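Local coordinates for thermophilic dibenzothiophene desulfurization enzyme C (Paenibacillus sp. A11-2, PDB 5XDC), which probably catalyses the FMNH2- and O2-dependent oxidation of dibenzothiophene to its 5-oxide and then to the 5,5-dioxide, as a DszC-family flavin monooxygenase, at residues B[142-147]-B[175-180]; B[147-152]-B[222-227]; B[181-186]-B[229-234]. One frame throughout, in Å; residues are numbered along the deposited sequence.

Contact 1: B[142-147]-B[175-180]; sequences ATPLPD and SRDPNG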
loop_
_atom_site.group_PDB
_atom_site.type_symbol
_atom_site.label_atom_id
_atom_site.label_comp_id
_atom_site.label_asym_id
_atom_site.label_seq_id
_atom_site.Cartn_x
_atom_site.Cartn_y
_atom_site.Cartn_z
ATOM N N ALA B 142 39.290 23.297 10.361
ATOM C CA ALA B 142 39.803 24.563 9.847
ATOM C C ALA B 142 40.589 25.237 10.962
ATOM O O ALA B 142 40.003 25.668 11.960
ATOM C CB ALA B 142 38.656 25.450 9.365
ATOM N N THR B 143 41.913 25.323 10.797
ATOM C CA THR B 143 42.775 25.954 11.796
ATOM C C THR B 143 43.081 27.381 11.364
ATOM O O THR B 143 43.558 27.585 10.238
ATOM C CB THR B 143 44.063 25.158 11.966
ATOM O OG1 THR B 143 43.749 23.826 12.382
ATOM C CG2 THR B 143 44.961 25.796 13.013
ATOM N N PRO B 144 42.809 28.393 12.181
ATOM C CA PRO B 144 43.034 29.770 11.723
ATOM C C PRO B 144 44.512 30.093 11.584
ATOM O O PRO B 144 45.336 29.704 12.417
ATOM C CB PRO B 144 42.381 30.623 12.814
ATOM C CG PRO B 144 42.353 29.755 14.016
ATOM C CD PRO B 144 42.193 28.351 13.518
ATOM N N LEU B 145 44.834 30.813 10.520
ATOM C CA LEU B 145 46.155 31.367 10.268
ATOM C C LEU B 145 46.171 32.862 10.560
ATOM O O LEU B 145 45.134 33.524 10.506
ATOM C CB LEU B 145 46.560 31.116 8.819
ATOM C CG LEU B 145 46.735 29.634 8.475
ATOM C CD1 LEU B 145 46.730 29.433 6.980
ATOM C CD2 LEU B 145 48.008 29.096 9.099
ATOM N N PRO B 146 47.351 33.431 10.843
ATOM C CA PRO B 146 47.418 34.831 11.317
ATOM C C PRO B 146 46.772 35.871 10.406
ATOM O O PRO B 146 46.355 36.925 10.907
ATOM C CB PRO B 146 48.928 35.081 11.438
ATOM C CG PRO B 146 49.522 33.750 11.687
ATOM C CD PRO B 146 48.659 32.748 10.942
ATOM N N ASP B 147 46.723 35.641 9.095
ATOM C CA ASP B 147 46.186 36.606 8.142
ATOM C C ASP B 147 44.667 36.523 7.990
ATOM O O ASP B 147 44.099 37.311 7.230
ATOM C CB ASP B 147 46.807 36.405 6.765
ATOM C CG ASP B 147 46.322 35.124 6.100
ATOM O OD1 ASP B 147 46.249 34.105 6.807
ATOM O OD2 ASP B 147 46.020 35.141 4.900
ATOM N N SER B 175 39.141 24.659 14.571
ATOM C CA SER B 175 39.945 23.931 15.535
ATOM C C SER B 175 41.144 24.793 15.912
ATOM O O SER B 175 41.659 25.556 15.089
ATOM C CB SER B 175 40.419 22.592 14.959
ATOM O OG SER B 175 41.263 21.914 15.872
ATOM N N ARG B 176 41.591 24.661 17.163
ATOM C CA ARG B 176 42.695 25.476 17.674
ATOM C C ARG B 176 42.434 26.953 17.394
ATOM O O ARG B 176 43.322 27.696 16.977
ATOM C CB ARG B 176 44.027 25.021 17.074
ATOM C CG ARG B 176 44.333 23.562 17.370
ATOM C CD ARG B 176 45.611 23.077 16.705
ATOM N NE ARG B 176 45.899 21.688 17.059
ATOM C CZ ARG B 176 45.329 20.628 16.485
ATOM N NH1 ARG B 176 44.431 20.785 15.517
ATOM N NH2 ARG B 176 45.658 19.406 16.884
ATOM N N ASP B 177 41.192 27.376 17.623
ATOM C CA ASP B 177 40.714 28.692 17.216
ATOM C C ASP B 177 40.455 29.554 18.443
ATOM O O ASP B 177 39.530 29.255 19.217
ATOM C CB ASP B 177 39.437 28.552 16.385
ATOM C CG ASP B 177 39.029 29.846 15.716
ATOM O OD1 ASP B 177 39.370 30.930 16.241
ATOM O OD2 ASP B 177 38.358 29.776 14.661
ATOM N N PRO B 178 41.212 30.630 18.662
ATOM C CA PRO B 178 40.984 31.448 19.862
ATOM C C PRO B 178 39.619 32.099 19.893
ATOM O O PRO B 178 39.175 32.521 20.965
ATOM C CB PRO B 178 42.097 32.506 19.785
ATOM C CG PRO B 178 43.082 31.980 18.821
ATOM C CD PRO B 178 42.306 31.169 17.842
ATOM N N ASN B 179 38.948 32.211 18.750
ATOM C CA ASN B 179 37.630 32.823 18.670
ATOM C C ASN B 179 36.503 31.797 18.738
ATOM O O ASN B 179 35.336 32.156 18.535
ATOM C CB ASN B 179 37.539 33.651 17.394
ATOM C CG ASN B 179 38.431 34.874 17.445
ATOM O OD1 ASN B 179 38.343 35.674 18.375
ATOM N ND2 ASN B 179 39.314 35.008 16.466
ATOM N N GLY B 180 36.825 30.538 19.028
ATOM C CA GLY B 180 35.829 29.508 19.244
ATOM C C GLY B 180 36.012 28.307 18.339
ATOM O O GLY B 180 35.993 28.449 17.112
#
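Ala142 gives the contact its one hydrogen bond between the segments. Ala142 O accepts from Ser175 N at 2.9 Å, with the N-H rising above the carbonyl plane rather than lying in it. This continues the parallel pairing of strands 141-144 and 167-174 one step past the end of the second strand. At Thr143 the backbone still leans on the partner: the C-H of Thr143 CA points at Ser175 O with a C-O distance of 3.5 Å, nearly straight. The Thr143 CG2 methyl, anti to the backbone N, lies 4.2 Å from Arg176 CB, where the arginine chain sets out. Pro144 has the largest share of the packing. Pro144 CD rests 3.3 Å from Ser175 O and also borders Arg176 O. Pro144 CG comes up to the Asp177 carboxylate, 3.7 Å from Asp177 CG, the two side chains crossing obliquely. Pro144 CG also meets Pro178 CD at 4.1 Å, so two proline rings touch at the surface.

Asp177 begins a type I turn ending at Gly180. Asp177 OD1 accepts from Asn179 N at 2.8 Å, from above the carboxylate plane, which makes an Asx turn. Its OD2 forms a salt bridge with Arg183 and takes a weak hydrogen bond from Tyr150. An alanine here would remove both oxygens and would probably loosen the turn and the hold on Arg183.

The contact lies far from the flavin site, at the outer end of the middle domain of this acyl-CoA dehydrogenase fold. Strand 141-144 runs between strands 150-153 and 167-174, and the loop 175-180 leads from strand 167-174 to strand 184-190. Ala142 and Pro144 also pack on Tyr150 of strand 150-153.

Contact 2: B[147-152]-B[222-227]; sequences DGSYEI and VYPDEL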
loop_
_atom_site.group_PDB
_atom_site.type_symbol
_atom_site.label_atom_id
_atom_site.label_comp_id
_atom_site.label_asym_id
_atom_site.label_seq_id
_atom_site.Cartn_x
_atom_site.Cartn_y
_atom_site.Cartn_z
ATOM N N ASP B 147 46.723 35.641 9.095
ATOM C CA ASP B 147 46.186 36.606 8.142
ATOM C C ASP B 147 44.667 36.523 7.990
ATOM O O ASP B 147 44.099 37.311 7.230
ATOM C CB ASP B 147 46.807 36.405 6.765
ATOM C CG ASP B 147 46.322 35.124 6.100
ATOM O OD1 ASP B 147 46.249 34.105 6.807
ATOM O OD2 ASP B 147 46.020 35.141 4.900
ATOM N N GLY B 148 44.008 35.583 8.661
ATOM C CA GLY B 148 42.589 35.352 8.457
ATOM C C GLY B 148 42.269 34.193 7.542
ATOM O O GLY B 148 41.084 33.873 7.362
ATOM N N SER B 149 43.276 33.589 6.924
ATOM C CA SER B 149 43.070 32.355 6.185
ATOM C C SER B 149 42.821 31.207 7.164
ATOM O O SER B 149 43.011 31.331 8.377
ATOM C CB SER B 149 44.276 32.032 5.305
ATOM O OG SER B 149 44.474 32.989 4.283
ATOM N N TYR B 150 42.393 30.069 6.620
ATOM C CA TYR B 150 42.228 28.853 7.400
ATOM C C TYR B 150 42.973 27.725 6.710
ATOM O O TYR B 150 43.004 27.646 5.479
ATOM C CB TYR B 150 40.746 28.463 7.564
ATOM C CG TYR B 150 40.025 29.232 8.642
ATOM C CD1 TYR B 150 40.089 28.825 9.964
ATOM C CD2 TYR B 150 39.294 30.379 8.347
ATOM C CE1 TYR B 150 39.445 29.522 10.962
ATOM C CE2 TYR B 150 38.637 31.084 9.352
ATOM C CZ TYR B 150 38.727 30.654 10.650
ATOM O OH TYR B 150 38.089 31.338 11.658
ATOM N N GLU B 151 43.575 26.855 7.510
ATOM C CA GLU B 151 44.209 25.652 7.000
ATOM C C GLU B 151 43.243 24.495 7.210
ATOM O O GLU B 151 42.803 24.251 8.339
ATOM C CB GLU B 151 45.540 25.379 7.699
ATOM C CG GLU B 151 46.295 24.210 7.063
ATOM C CD GLU B 151 47.458 23.743 7.902
ATOM O OE1 GLU B 151 47.489 22.555 8.269
ATOM O OE2 GLU B 151 48.336 24.570 8.214
ATOM N N ILE B 152 42.919 23.796 6.119
ATOM C CA ILE B 152 41.926 22.724 6.118
ATOM C C ILE B 152 42.647 21.388 6.107
ATOM O O ILE B 152 43.523 21.159 5.267
ATOM C CB ILE B 152 40.987 22.823 4.902
ATOM C CG1 ILE B 152 40.447 24.240 4.738
ATOM C CG2 ILE B 152 39.855 21.812 5.033
ATOM C CD1 ILE B 152 39.675 24.731 5.916
ATOM N N VAL B 222 42.747 28.111 2.625
ATOM C CA VAL B 222 41.682 28.885 2.000
ATOM C C VAL B 222 41.801 30.327 2.479
ATOM O O VAL B 222 41.941 30.598 3.683
ATOM C CB VAL B 222 40.276 28.282 2.218
ATOM C CG1 VAL B 222 40.323 26.857 2.710
ATOM C CG2 VAL B 222 39.364 29.143 3.039
ATOM N N TYR B 223 41.785 31.229 1.531
ATOM C CA TYR B 223 42.142 32.620 1.734
ATOM C C TYR B 223 40.916 33.425 2.120
ATOM O O TYR B 223 39.775 32.985 1.911
ATOM C CB TYR B 223 42.788 33.166 0.465
ATOM C CG TYR B 223 44.011 32.355 0.067
ATOM C CD1 TYR B 223 45.135 32.321 0.888
ATOM C CD2 TYR B 223 44.021 31.591 -1.084
ATOM C CE1 TYR B 223 46.252 31.560 0.540
ATOM C CE2 TYR B 223 45.131 30.828 -1.435
ATOM C CZ TYR B 223 46.234 30.816 -0.609
ATOM O OH TYR B 223 47.332 30.054 -0.960
ATOM N N PRO B 224 41.107 34.601 2.718
ATOM C CA PRO B 224 39.956 35.283 3.319
ATOM C C PRO B 224 38.918 35.692 2.308
ATOM O O PRO B 224 37.731 35.771 2.663
ATOM C CB PRO B 224 40.593 36.492 4.020
ATOM C CG PRO B 224 42.009 36.061 4.267
ATOM C CD PRO B 224 42.369 35.289 3.048
ATOM N N ASP B 225 39.308 35.940 1.059
ATOM C CA ASP B 225 38.340 36.353 0.053
ATOM C C ASP B 225 37.545 35.174 -0.489
ATOM O O ASP B 225 36.646 35.381 -1.313
ATOM C CB ASP B 225 39.025 37.116 -1.095
ATOM C CG ASP B 225 40.101 36.309 -1.800
ATOM O OD1 ASP B 225 40.798 35.526 -1.132
ATOM O OD2 ASP B 225 40.261 36.478 -3.028
ATOM N N GLU B 226 37.842 33.954 -0.030
ATOM C CA GLU B 226 37.114 32.759 -0.448
ATOM C C GLU B 226 36.116 32.282 0.600
ATOM O O GLU B 226 35.289 31.412 0.299
ATOM C CB GLU B 226 38.115 31.637 -0.773
ATOM C CG GLU B 226 39.061 32.009 -1.904
ATOM C CD GLU B 226 40.221 31.033 -2.107
ATOM O OE1 GLU B 226 40.690 30.427 -1.114
ATOM O OE2 GLU B 226 40.657 30.894 -3.274
ATOM N N LEU B 227 36.193 32.808 1.814
ATOM C CA LEU B 227 35.288 32.428 2.884
ATOM C C LEU B 227 33.885 32.966 2.643
ATOM O O LEU B 227 33.691 34.089 2.161
ATOM C CB LEU B 227 35.825 32.938 4.213
ATOM C CG LEU B 227 37.197 32.363 4.556
ATOM C CD1 LEU B 227 37.814 33.143 5.690
ATOM C CD2 LEU B 227 37.067 30.919 4.927
#
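Two backbone hydrogen bonds join Tyr150 and Val222 as an antiparallel hydrogen-bonded pair. Tyr150 N donates to Val222 O at 3.0 Å, in the carbonyl plane. Val222 N returns a straighter bond to Tyr150 O, 2.9 Å long and nearly along the C=O axis. The pair joins strand 150-153 to strand 220-222 in the middle domain's mixed sheet. Beyond this pair, 222-227 curls away from the strand, with Glu226 N bonded to Tyr223 O and Glu226 OE1 accepting from Tyr223 N.

Ile152 and Val222 pack tightly, with Ile152 CG1 only 3.3 Å from Val222 CG1. The valine chi1 of -15° is nearly eclipsed, consistent with strain at this spot. Val222 also packs on strand 184-190. The Tyr150 ring turns its edge to Leu227, whose CD1 lies 4.1 Å from Tyr150 CD2, near the ring plane. The same Leu227 methyl sits beside Gly148 O. Pro224 lies across the turn at Asp147 and Gly148, and its CD is 3.4 Å from Ser149 OG.

Asp147 grips Ser149 twice. Its OD1 takes Ser149 N from above the carboxylate plane, in an Asx turn, and Asp147 OD2 receives Ser149 OG at 2.7 Å on the syn lone pair. The chemistry divides the contact: sheet bonds and apolar side chains hold its buried end, while an aspartate carboxylate fixes the exposed turn that Pro224 covers. These bonds would probably favour a charged Asp147.

Contact 3: B[181-186]-B[229-234]; sequences DGRIVA and GTPGQV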
loop_
_atom_site.group_PDB
_atom_site.type_symbol
_atom_site.label_atom_id
_atom_site.label_comp_id
_atom_site.label_asym_id
_atom_site.label_seq_id
_atom_site.Cartn_x
_atom_site.Cartn_y
_atom_site.Cartn_z
ATOM N N ASP B 181 36.200 27.128 18.925
ATOM C CA ASP B 181 36.262 25.891 18.160
ATOM C C ASP B 181 34.854 25.389 17.841
ATOM O O ASP B 181 33.868 25.785 18.463
ATOM C CB ASP B 181 37.016 24.800 18.923
ATOM C CG ASP B 181 38.480 25.143 19.167
ATOM O OD1 ASP B 181 39.049 25.962 18.418
ATOM O OD2 ASP B 181 39.069 24.582 20.112
ATOM N N GLY B 182 34.776 24.504 16.854
ATOM C CA GLY B 182 33.523 23.875 16.489
ATOM C C GLY B 182 32.577 24.735 15.685
ATOM O O GLY B 182 31.399 24.380 15.558
ATOM N N ARG B 183 33.045 25.852 15.138
ATOM C CA ARG B 183 32.224 26.712 14.302
ATOM C C ARG B 183 32.394 26.309 12.847
ATOM O O ARG B 183 33.505 26.039 12.395
ATOM C CB ARG B 183 32.619 28.177 14.493
ATOM C CG ARG B 183 32.560 28.651 15.946
ATOM C CD ARG B 183 32.883 30.135 16.059
ATOM N NE ARG B 183 34.296 30.401 15.781
ATOM C CZ ARG B 183 34.782 31.579 15.402
ATOM N NH1 ARG B 183 33.982 32.622 15.243
ATOM N NH2 ARG B 183 36.077 31.709 15.167
ATOM N N ILE B 184 31.294 26.272 12.110
ATOM C CA ILE B 184 31.366 25.829 10.724
ATOM C C ILE B 184 31.864 26.968 9.852
ATOM O O ILE B 184 31.322 28.079 9.889
ATOM C CB ILE B 184 30.006 25.321 10.230
ATOM C CG1 ILE B 184 29.605 24.062 10.992
ATOM C CG2 ILE B 184 30.100 25.003 8.738
ATOM C CD1 ILE B 184 28.161 23.634 10.749
ATOM N N VAL B 185 32.886 26.703 9.057
ATOM C CA VAL B 185 33.305 27.640 8.026
ATOM C C VAL B 185 33.051 27.002 6.675
ATOM O O VAL B 185 33.170 25.781 6.491
ATOM C CB VAL B 185 34.782 28.067 8.144
ATOM C CG1 VAL B 185 34.993 28.889 9.401
ATOM C CG2 VAL B 185 35.688 26.865 8.116
ATOM N N ALA B 186 32.693 27.853 5.724
ATOM C CA ALA B 186 32.420 27.462 4.359
ATOM C C ALA B 186 33.245 28.341 3.441
ATOM O O ALA B 186 33.511 29.503 3.754
ATOM C CB ALA B 186 30.925 27.588 4.013
ATOM N N GLY B 229 30.771 34.096 4.453
ATOM C CA GLY B 229 30.354 34.541 5.762
ATOM C C GLY B 229 31.441 34.334 6.797
ATOM O O GLY B 229 32.613 34.072 6.492
ATOM N N THR B 230 31.033 34.451 8.038
ATOM C CA THR B 230 31.908 34.298 9.175
ATOM C C THR B 230 31.739 32.916 9.776
ATOM O O THR B 230 30.748 32.230 9.505
ATOM C CB THR B 230 31.594 35.369 10.220
ATOM O OG1 THR B 230 30.256 35.198 10.696
ATOM C CG2 THR B 230 31.722 36.752 9.607
ATOM N N PRO B 231 32.686 32.465 10.594
ATOM C CA PRO B 231 32.565 31.121 11.171
ATOM C C PRO B 231 31.316 30.996 12.025
ATOM O O PRO B 231 31.026 31.848 12.868
ATOM C CB PRO B 231 33.840 30.978 12.006
ATOM C CG PRO B 231 34.799 31.956 11.394
ATOM C CD PRO B 231 33.960 33.105 10.963
ATOM N N GLY B 232 30.583 29.908 11.811
ATOM C CA GLY B 232 29.344 29.701 12.520
ATOM C C GLY B 232 28.151 30.464 11.980
ATOM O O GLY B 232 27.044 30.291 12.501
ATOM N N GLN B 233 28.325 31.293 10.950
ATOM C CA GLN B 233 27.198 32.074 10.448
ATOM C C GLN B 233 26.091 31.185 9.900
ATOM O O GLN B 233 24.910 31.535 10.005
ATOM C CB GLN B 233 27.648 33.046 9.361
ATOM C CG GLN B 233 26.529 33.991 8.898
ATOM C CD GLN B 233 26.998 34.982 7.853
ATOM O OE1 GLN B 233 28.175 35.331 7.800
ATOM N NE2 GLN B 233 26.077 35.426 7.001
ATOM N N VAL B 234 26.438 30.042 9.314
ATOM C CA VAL B 234 25.388 29.175 8.789
ATOM C C VAL B 234 24.561 28.607 9.937
ATOM O O VAL B 234 23.335 28.482 9.838
ATOM C CB VAL B 234 26.000 28.076 7.903
ATOM C CG1 VAL B 234 26.960 27.189 8.690
ATOM C CG2 VAL B 234 24.907 27.248 7.258
HETATM O O HOH W 1 29.471 29.759 8.476
HETATM O O HOH W 2 32.402 30.652 6.880
#
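Ile184 O has one firm hydrogen bond and a water beside it. Gly232 N donates to Ile184 O at 2.8 Å, almost straight at 175°, from above the carbonyl plane. A longer CA-H contact from Pro231 adds to this grip. Water 1 lies 2.9 Å from Ile184 O and 3.0 Å from Thr230 O and can donate to either, since it has more acceptors in reach than protons. Water 1 accepts from Val234 N at 3.2 Å, so it links the strand to the start of helix 233-240. Gly232 is the N-cap of that helix and the third residue (i+2) of the type II turn Thr230 to Gln233, with phi 80°. A CB on Gly232 would crowd Arg183 CB and the preceding carbonyl. The turn is closed by Gln233 N to Thr230 O, while Gln233 OE1 accepts from Thr230 N in its carbonyl plane.

Pro231 is the main packing residue. Pro231 CB sits over the centre of one face of the Arg183 guanidinium, 3.6 Å from Arg183 CZ. The two side chains run alongside each other, the arginine bending at chi3 (-70°). Arg183 NE bonds to Gly180 O, which helps to set the flat group. From another direction Val185 CG1 meets Pro231 CB at 3.5 Å. Ile184 CG2 touches Val234 CG1 at 3.8 Å.

The contact joins strand 184-190 of the middle domain to the start of helix 233-240. Val234 also packs on Tyr100 and Phe104 of helix 85-104, and Ile184 on Phe171 of strand 167-174. Tyr150 of strand 150-153 touches both Arg183 and Pro231.

How the contacts relate
All three contacts reach one mixed sheet, and their centres lie 10 to 12 Å apart. Contacts 1 and 2 share Asp147 and meet through Thr143 O and Glu151 N, 2.8 Å apart, a probable hydrogen bond. Contact 1 meets contact 3 through the salt bridge of Asp177 OD2 and Arg183 NH2, at 3.0 Å. Tyr150 of contact 2 touches both others, its OH lying 3.4 Å from Pro231 CG of contact 3. Contact 3 lies nearest the FMN-binding residues known from another structure of this protein (this chain has no FMN): Val234 is about 8 Å from Ser129, and Ile152 of contact 2 about 11 Å from Ser128, side chain to side chain. Contact 1 is remote.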